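Side-chain contacts in agglutinin alpha chain (Maclura pomifera, PDB 3LLZ), which binds D-galactose as a lectin, recognising the T-antigen disaccharide Gal-beta1,3-GalNAc: residues A[7-12]-A[37-42]; A[73-76]-A[81-84]; A[117-120]-A[124-127]. One frame throughout, in Å; residues are numbered along the deposited sequence.

Contact 1. Residues A[7-12]-A[37-42]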
loop_
_atom_site.group_PDB
_atom_site.type_symbol
_atom_site.label_atom_id
_atom_site.label_comp_id
_atom_site.label_asym_id
_atom_site.label_seq_id
_atom_site.Cartn_x
_atom_site.Cartn_y
_atom_site.Cartn_z
ATOM N N GLY A 7 11.213 -5.272 11.257
ATOM C CA GLY A 7 10.135 -5.573 10.337
ATOM C C GLY A 7 9.059 -4.510 10.445
ATOM O O GLY A 7 9.293 -3.431 11.002
ATOM N N ALA A 8 7.867 -4.815 9.936
ATOM C CA ALA A 8 6.764 -3.865 9.950
ATOM C C ALA A 8 5.658 -4.188 10.945
ATOM O O ALA A 8 5.372 -5.356 11.216
ATOM C CB ALA A 8 6.176 -3.752 8.553
ATOM N N TYR A 9 5.039 -3.138 11.476
ATOM C CA TYR A 9 3.951 -3.264 12.439
ATOM C C TYR A 9 2.856 -2.275 12.052
ATOM O O TYR A 9 2.798 -1.846 10.901
ATOM C CB TYR A 9 4.474 -2.997 13.858
ATOM C CG TYR A 9 5.616 -3.918 14.230
ATOM C CD1 TYR A 9 6.908 -3.685 13.760
ATOM C CD2 TYR A 9 5.390 -5.067 14.985
ATOM C CE1 TYR A 9 7.949 -4.577 14.026
ATOM C CE2 TYR A 9 6.427 -5.969 15.255
ATOM C CZ TYR A 9 7.700 -5.716 14.772
ATOM O OH TYR A 9 8.723 -6.604 15.017
ATOM N N THR A 10 1.978 -1.909 12.980
ATOM C CA THR A 10 0.917 -0.970 12.623
ATOM C C THR A 10 1.052 0.419 13.242
ATOM O O THR A 10 0.146 1.241 13.144
ATOM C CB THR A 10 -0.480 -1.543 12.953
ATOM O OG1 THR A 10 -0.522 -1.955 14.321
ATOM C CG2 THR A 10 -0.783 -2.747 12.061
ATOM N N GLY A 11 2.196 0.685 13.866
ATOM C CA GLY A 11 2.408 1.987 14.471
ATOM C C GLY A 11 3.520 1.969 15.496
ATOM O O GLY A 11 4.141 0.934 15.730
ATOM N N ILE A 12 3.775 3.122 16.105
ATOM C CA ILE A 12 4.818 3.234 17.119
ATOM C C ILE A 12 4.239 3.745 18.434
ATOM O O ILE A 12 3.520 4.738 18.460
ATOM C CB ILE A 12 5.924 4.212 16.683
ATOM C CG1 ILE A 12 6.543 3.750 15.363
ATOM C CG2 ILE A 12 6.990 4.302 17.774
ATOM C CD1 ILE A 12 7.625 4.660 14.847
ATOM N N MET A 37 -2.362 -3.685 20.046
ATOM C CA MET A 37 -1.659 -4.168 21.229
ATOM C C MET A 37 -0.217 -3.684 21.227
ATOM O O MET A 37 0.412 -3.589 20.175
ATOM C CB MET A 37 -1.626 -5.697 21.263
ATOM C CG MET A 37 -2.950 -6.399 21.061
ATOM S SD MET A 37 -2.718 -8.192 21.158
ATOM C CE MET A 37 -1.698 -8.483 19.714
ATOM N N PRO A 38 0.326 -3.360 22.408
ATOM C CA PRO A 38 1.716 -2.907 22.432
ATOM C C PRO A 38 2.593 -4.124 22.141
ATOM O O PRO A 38 2.347 -5.210 22.667
ATOM C CB PRO A 38 1.892 -2.407 23.865
ATOM C CG PRO A 38 0.502 -1.971 24.247
ATOM C CD PRO A 38 -0.334 -3.094 23.698
ATOM N N PHE A 39 3.598 -3.953 21.293
ATOM C CA PHE A 39 4.497 -5.048 20.960
ATOM C C PHE A 39 5.933 -4.582 21.144
ATOM O O PHE A 39 6.452 -3.801 20.346
ATOM C CB PHE A 39 4.261 -5.517 19.515
ATOM C CG PHE A 39 5.090 -6.713 19.117
ATOM C CD1 PHE A 39 6.438 -6.575 18.796
ATOM C CD2 PHE A 39 4.523 -7.984 19.077
ATOM C CE1 PHE A 39 7.208 -7.683 18.442
ATOM C CE2 PHE A 39 5.283 -9.100 18.725
ATOM C CZ PHE A 39 6.628 -8.951 18.406
ATOM N N VAL A 40 6.572 -5.047 22.212
ATOM C CA VAL A 40 7.949 -4.662 22.482
ATOM C C VAL A 40 8.910 -5.491 21.640
ATOM O O VAL A 40 9.022 -6.709 21.803
ATOM C CB VAL A 40 8.291 -4.819 23.986
ATOM C CG1 VAL A 40 8.065 -6.247 24.426
ATOM C CG2 VAL A 40 9.727 -4.403 24.238
ATOM N N ALA A 41 9.599 -4.826 20.719
ATOM C CA ALA A 41 10.546 -5.504 19.852
ATOM C C ALA A 41 11.854 -5.779 20.581
ATOM O O ALA A 41 12.043 -5.371 21.729
ATOM C CB ALA A 41 10.802 -4.667 18.601
ATOM N N GLU A 42 12.757 -6.475 19.903
ATOM C CA GLU A 42 14.052 -6.822 20.467
ATOM C C GLU A 42 14.913 -5.611 20.817
ATOM O O GLU A 42 14.863 -4.576 20.149
ATOM C CB GLU A 42 14.797 -7.734 19.489
ATOM C CG GLU A 42 14.156 -9.113 19.350
ATOM C CD GLU A 42 14.586 -9.849 18.093
ATOM O OE1 GLU A 42 15.789 -9.816 17.756
ATOM O OE2 GLU A 42 13.716 -10.474 17.448
#
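Two aromatic side chains, Tyr9 and Phe39, make this contact almost by themselves, and they illustrate how rings can bring together backbones that do not pair: the nearest CA atoms across the two segments, those of Tyr9 and Phe39, are 8.7 Å apart. The touch is mainly apolar, ring carbon to ring carbon, on one face of Phe39. Tyr9 CE2 comes down over that face, 3.6 Å from Phe39 CD1, while Tyr9 OH passes Phe39 CE1 at 3.9 Å. With ring centres 5.3 Å apart and planes at 38°, the pair is oblique, and the two side chains cross at about a right angle. Phe39 reaches across because its CG stands anti to the backbone N (chi1 -176°).

In the jacalin family's beta-prism fold, 37-40 is an outermost strand of a four-stranded sheet in which 25-34 separates it from 11-19. Phe39, on that outermost strand, meets a ring from the loop leading to strand 11-19, and Tyr32 of strand 25-34 stacks with Tyr9. A classic beta bulge sets Thr10 and Gly11 both opposite Asp33.

Polar interactions run to other parts of the chain. Tyr9 OH is hydrogen-bonded to Asp6 O, which fixes the far end of the phenol, and Thr10 OG1 is bonded to both Asp33 OD1 and Asn35 N. At the subunit interface, Tyr9 packs on Asn35 and Phe39 on Leu34, both of a neighbouring subunit.

Contact 2. Residues A[73-76]-A[81-84]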
loop_
_atom_site.group_PDB
_atom_site.type_symbol
_atom_site.label_atom_id
_atom_site.label_comp_id
_atom_site.label_asym_id
_atom_site.label_seq_id
_atom_site.Cartn_x
_atom_site.Cartn_y
_atom_site.Cartn_z
ATOM N N GLY A 73 28.244 11.232 11.387
ATOM C CA GLY A 73 29.630 11.648 11.465
ATOM C C GLY A 73 30.502 10.513 11.951
ATOM O O GLY A 73 30.007 9.439 12.277
ATOM N N LYS A 74 31.806 10.748 12.012
ATOM C CA LYS A 74 32.720 9.710 12.453
ATOM C C LYS A 74 33.065 9.765 13.933
ATOM O O LYS A 74 33.213 10.835 14.527
ATOM C CB LYS A 74 34.011 9.756 11.632
ATOM C CG LYS A 74 33.850 9.339 10.178
ATOM C CD LYS A 74 35.182 9.380 9.453
ATOM C CE LYS A 74 35.047 8.893 8.019
ATOM N NZ LYS A 74 36.354 8.922 7.298
ATOM N N VAL A 75 33.159 8.581 14.523
ATOM C CA VAL A 75 33.533 8.415 15.914
ATOM C C VAL A 75 34.525 7.263 15.853
ATOM O O VAL A 75 34.183 6.166 15.408
ATOM C CB VAL A 75 32.328 8.038 16.799
ATOM C CG1 VAL A 75 32.793 7.787 18.228
ATOM C CG2 VAL A 75 31.297 9.163 16.772
ATOM N N GLU A 76 35.761 7.524 16.268
ATOM C CA GLU A 76 36.806 6.515 16.223
ATOM C C GLU A 76 36.933 5.945 14.809
ATOM O O GLU A 76 37.219 4.764 14.624
ATOM C CB GLU A 76 36.522 5.407 17.245
ATOM C CG GLU A 76 36.848 5.823 18.676
ATOM C CD GLU A 76 36.329 4.853 19.726
ATOM O OE1 GLU A 76 36.370 3.627 19.491
ATOM O OE2 GLU A 76 35.891 5.322 20.798
ATOM N N ILE A 81 25.500 7.272 13.360
ATOM C CA ILE A 81 24.457 8.258 13.606
ATOM C C ILE A 81 24.836 8.898 14.936
ATOM O O ILE A 81 24.814 8.247 15.985
ATOM C CB ILE A 81 23.059 7.597 13.704
ATOM C CG1 ILE A 81 22.673 6.967 12.360
ATOM C CG2 ILE A 81 22.014 8.642 14.069
ATOM C CD1 ILE A 81 23.592 5.880 11.892
ATOM N N ARG A 82 25.203 10.173 14.887
ATOM C CA ARG A 82 25.631 10.877 16.088
ATOM C C ARG A 82 24.529 11.599 16.838
ATOM O O ARG A 82 24.665 11.876 18.029
ATOM C CB ARG A 82 26.741 11.866 15.737
ATOM C CG ARG A 82 27.896 11.241 14.977
ATOM C CD ARG A 82 29.123 12.124 15.045
ATOM N NE ARG A 82 29.624 12.214 16.413
ATOM C CZ ARG A 82 30.606 13.024 16.796
ATOM N NH1 ARG A 82 31.194 13.819 15.911
ATOM N NH2 ARG A 82 31.005 13.033 18.061
ATOM N N SER A 83 23.437 11.906 16.147
ATOM C CA SER A 83 22.331 12.604 16.780
ATOM C C SER A 83 21.005 12.247 16.127
ATOM O O SER A 83 20.959 11.895 14.947
ATOM C CB SER A 83 22.554 14.118 16.698
ATOM O OG SER A 83 21.501 14.826 17.323
ATOM N N LEU A 84 19.937 12.337 16.913
ATOM C CA LEU A 84 18.585 12.048 16.444
ATOM C C LEU A 84 17.568 13.009 17.036
ATOM O O LEU A 84 17.684 13.431 18.189
ATOM C CB LEU A 84 18.174 10.621 16.820
ATOM C CG LEU A 84 18.776 9.455 16.037
ATOM C CD1 LEU A 84 18.383 8.156 16.726
ATOM C CD2 LEU A 84 18.280 9.472 14.598
#
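The guanidinium of Arg82 presents one face to segment 73-76, where the methyl CG2 of Val75 and the carbonyl oxygen of Lys74 both lie over it. Val75 CG2 sits 3.5 Å from Arg82 NE, nearer than it is to CZ, so the methyl covers the inner part of the flat group. Lys74 O stands toward the rim, 3.9 Å from Arg82 NH1. Because this oxygen is above the plane, the approach is a packing contact in which the N-H groups are not used; Arg82 NE is instead hydrogen-bonded to Thr23 O.

The aliphatic part of the arginine makes the rest of the contact. Arg82 CG lies 3.6 Å from Gly73 N, and Arg82 CD is equally close to Gly73 CA, so the chain passes directly against a backbone that carries no side chain there. A bend at chi3 (66°) then turns the guanidinium toward Val75. The principle at work is that an arginine can pack through both its methylenes and its planar head while its hydrogen bonding is directed elsewhere.

Gly73 and Arg82 belong to the hairpin of strands 65-75 and 78-88; here the axes of the short segments 73-75 and 81-84 make 120°, far from antiparallel. A classic beta bulge has Arg82 and Ser83 both facing Tyr71. Strand 92-97 flanks 78-88 in the sheet, strand 102-108 flanks 65-75, and Trp123 of the sugar pocket packs on Val75.

Contact 3. Residues A[117-120]-A[124-127]. With NGA (2-acetamido-2-deoxy-beta-D-galactopyranose), chain C.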
loop_
_atom_site.group_PDB
_atom_site.type_symbol
_atom_site.label_atom_id
_atom_site.label_comp_id
_atom_site.label_asym_id
_atom_site.label_seq_id
_atom_site.Cartn_x
_atom_site.Cartn_y
_atom_site.Cartn_z
ATOM N N LYS A 117 15.029 -0.792 11.012
ATOM C CA LYS A 117 16.044 -1.807 10.778
ATOM C C LYS A 117 17.366 -1.056 10.740
ATOM O O LYS A 117 17.390 0.168 10.584
ATOM C CB LYS A 117 15.805 -2.575 9.467
ATOM C CG LYS A 117 15.889 -1.755 8.188
ATOM C CD LYS A 117 15.629 -2.643 6.967
ATOM C CE LYS A 117 16.751 -3.644 6.721
ATOM N NZ LYS A 117 17.981 -2.986 6.197
ATOM N N GLY A 118 18.466 -1.771 10.918
ATOM C CA GLY A 118 19.752 -1.105 10.886
ATOM C C GLY A 118 20.877 -1.969 11.402
ATOM O O GLY A 118 20.875 -3.188 11.229
ATOM N N SER A 119 21.842 -1.323 12.047
ATOM C CA SER A 119 23.004 -2.016 12.583
ATOM C C SER A 119 23.559 -1.241 13.758
ATOM O O SER A 119 23.628 -0.017 13.713
ATOM C CB SER A 119 24.078 -2.132 11.502
ATOM O OG SER A 119 25.304 -2.606 12.040
ATOM N N ILE A 120 23.942 -1.948 14.815
ATOM C CA ILE A 120 24.513 -1.292 15.981
ATOM C C ILE A 120 25.730 -2.057 16.484
ATOM O O ILE A 120 25.672 -3.268 16.697
ATOM C CB ILE A 120 23.494 -1.178 17.140
ATOM C CG1 ILE A 120 22.223 -0.478 16.648
ATOM C CG2 ILE A 120 24.112 -0.387 18.302
ATOM C CD1 ILE A 120 21.174 -0.254 17.730
ATOM N N LEU A 124 25.156 3.306 16.823
ATOM C CA LEU A 124 24.198 3.046 15.753
ATOM C C LEU A 124 24.914 3.336 14.439
ATOM O O LEU A 124 25.200 4.489 14.120
ATOM C CB LEU A 124 22.986 3.963 15.921
ATOM C CG LEU A 124 21.902 3.905 14.844
ATOM C CD1 LEU A 124 21.346 2.491 14.727
ATOM C CD2 LEU A 124 20.797 4.890 15.209
ATOM N N ASP A 125 25.213 2.288 13.679
ATOM C CA ASP A 125 25.936 2.442 12.420
ATOM C C ASP A 125 25.105 3.111 11.340
ATOM O O ASP A 125 25.576 4.001 10.627
ATOM C CB ASP A 125 26.399 1.080 11.909
ATOM C CG ASP A 125 27.243 0.342 12.919
ATOM O OD1 ASP A 125 28.272 0.904 13.357
ATOM O OD2 ASP A 125 26.878 -0.797 13.270
ATOM N N TYR A 126 23.866 2.660 11.220
ATOM C CA TYR A 126 22.949 3.184 10.226
ATOM C C TYR A 126 21.581 2.604 10.519
ATOM O O TYR A 126 21.449 1.684 11.320
ATOM C CB TYR A 126 23.391 2.771 8.814
ATOM C CG TYR A 126 23.556 1.277 8.601
ATOM C CD1 TYR A 126 24.819 0.686 8.619
ATOM C CD2 TYR A 126 22.448 0.456 8.379
ATOM C CE1 TYR A 126 24.979 -0.687 8.418
ATOM C CE2 TYR A 126 22.597 -0.919 8.178
ATOM C CZ TYR A 126 23.864 -1.481 8.200
ATOM O OH TYR A 126 24.017 -2.839 8.012
ATOM N N PHE A 127 20.556 3.152 9.881
ATOM C CA PHE A 127 19.215 2.636 10.076
ATOM C C PHE A 127 18.334 3.010 8.902
ATOM O O PHE A 127 18.623 3.956 8.165
ATOM C CB PHE A 127 18.604 3.170 11.379
ATOM C CG PHE A 127 18.194 4.615 11.318
ATOM C CD1 PHE A 127 16.887 4.966 10.991
ATOM C CD2 PHE A 127 19.114 5.623 11.580
ATOM C CE1 PHE A 127 16.502 6.307 10.929
ATOM C CE2 PHE A 127 18.741 6.963 11.519
ATOM C CZ PHE A 127 17.432 7.306 11.194
HETATM C C1 NGA C . 32.227 -2.182 16.043
HETATM C C2 NGA C . 31.689 -3.015 14.865
HETATM C C3 NGA C . 31.851 -2.187 13.595
HETATM C C4 NGA C . 31.047 -0.888 13.747
HETATM C C5 NGA C . 31.606 -0.124 14.962
HETATM C C6 NGA C . 30.924 1.210 15.252
HETATM C C7 NGA C . 31.770 -5.408 14.630
HETATM C C8 NGA C . 32.598 -6.681 14.613
HETATM N N2 NGA C . 32.426 -4.259 14.757
HETATM O O1 NGA C . 32.065 -2.880 17.224
HETATM O O3 NGA C . 31.479 -2.929 12.401
HETATM O O4 NGA C . 29.674 -1.194 13.959
HETATM O O5 NGA C . 31.509 -0.938 16.159
HETATM O O6 NGA C . 29.623 1.042 15.807
HETATM O O7 NGA C . 30.546 -5.471 14.526
#
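Leu124 opens the second strand by laying CD1 against Ile120 CG1, 3.6 Å away, on the face of the sheet that also carries Phe127. Next comes Asp125, where the register slips by one in a beta bulge: its N donates to Ser119 O (2.8 Å), and its carboxylate is shared between protein and sugar. Ser119 OG donates to Asp125 OD2 at 2.7 Å on the anti side, 17° out of the carboxylate plane. Asp125 OD1 accepts from both O4 (2.6 Å) and O6 (2.8 Å) of the N-acetylgalactosamine. Tyr126 puts its ring on the other face; CB of Ser119 sits over it in a CH-pi contact, 3.7 Å from the centroid, and Tyr126 O accepts from Ser119 N. Phe127 CA closes the walk with a CA-H...O contact to Lys117 O (3.1 Å).

Gly1 N, Tyr122 N and Trp123 N also hydrogen-bond the sugar. Ser119 is thus a second-shell residue: its bond, with a weak one from Gly1 N to the same OD2, probably holds the carboxylate's rotation, keeping OD1 turned to O4 and O6. Because O4 is axial in galactose-type sugars and equatorial in glucose, this grip is consistent with the lectin's galactose specificity.

How the contacts relate
Contacts 1, 2 and 3 follow one another along the chain, and each draws on a different sheet of the beta prism: contact 1 chiefly on that of strands 11-19 and 37-40, contact 2 on that of 65-75 and 78-88, contact 3 on the hairpin of 110-120 and 124-132. Contacts 1 and 2 lie on opposite sides of the chain's centre, their own centres about 26 Å apart; contact 3 is about 18 Å from contact 1, centre to centre, and about 11 Å from contact 2. Only the latter pair touch, with Ile81 N probably hydrogen-bonded to Leu124 O. The hairpin that supplies Asp125 to the sugar pocket thus rests on the neighbouring sheet. Contacts 1 and 3 both reach other subunits, contact 3 through Lys117.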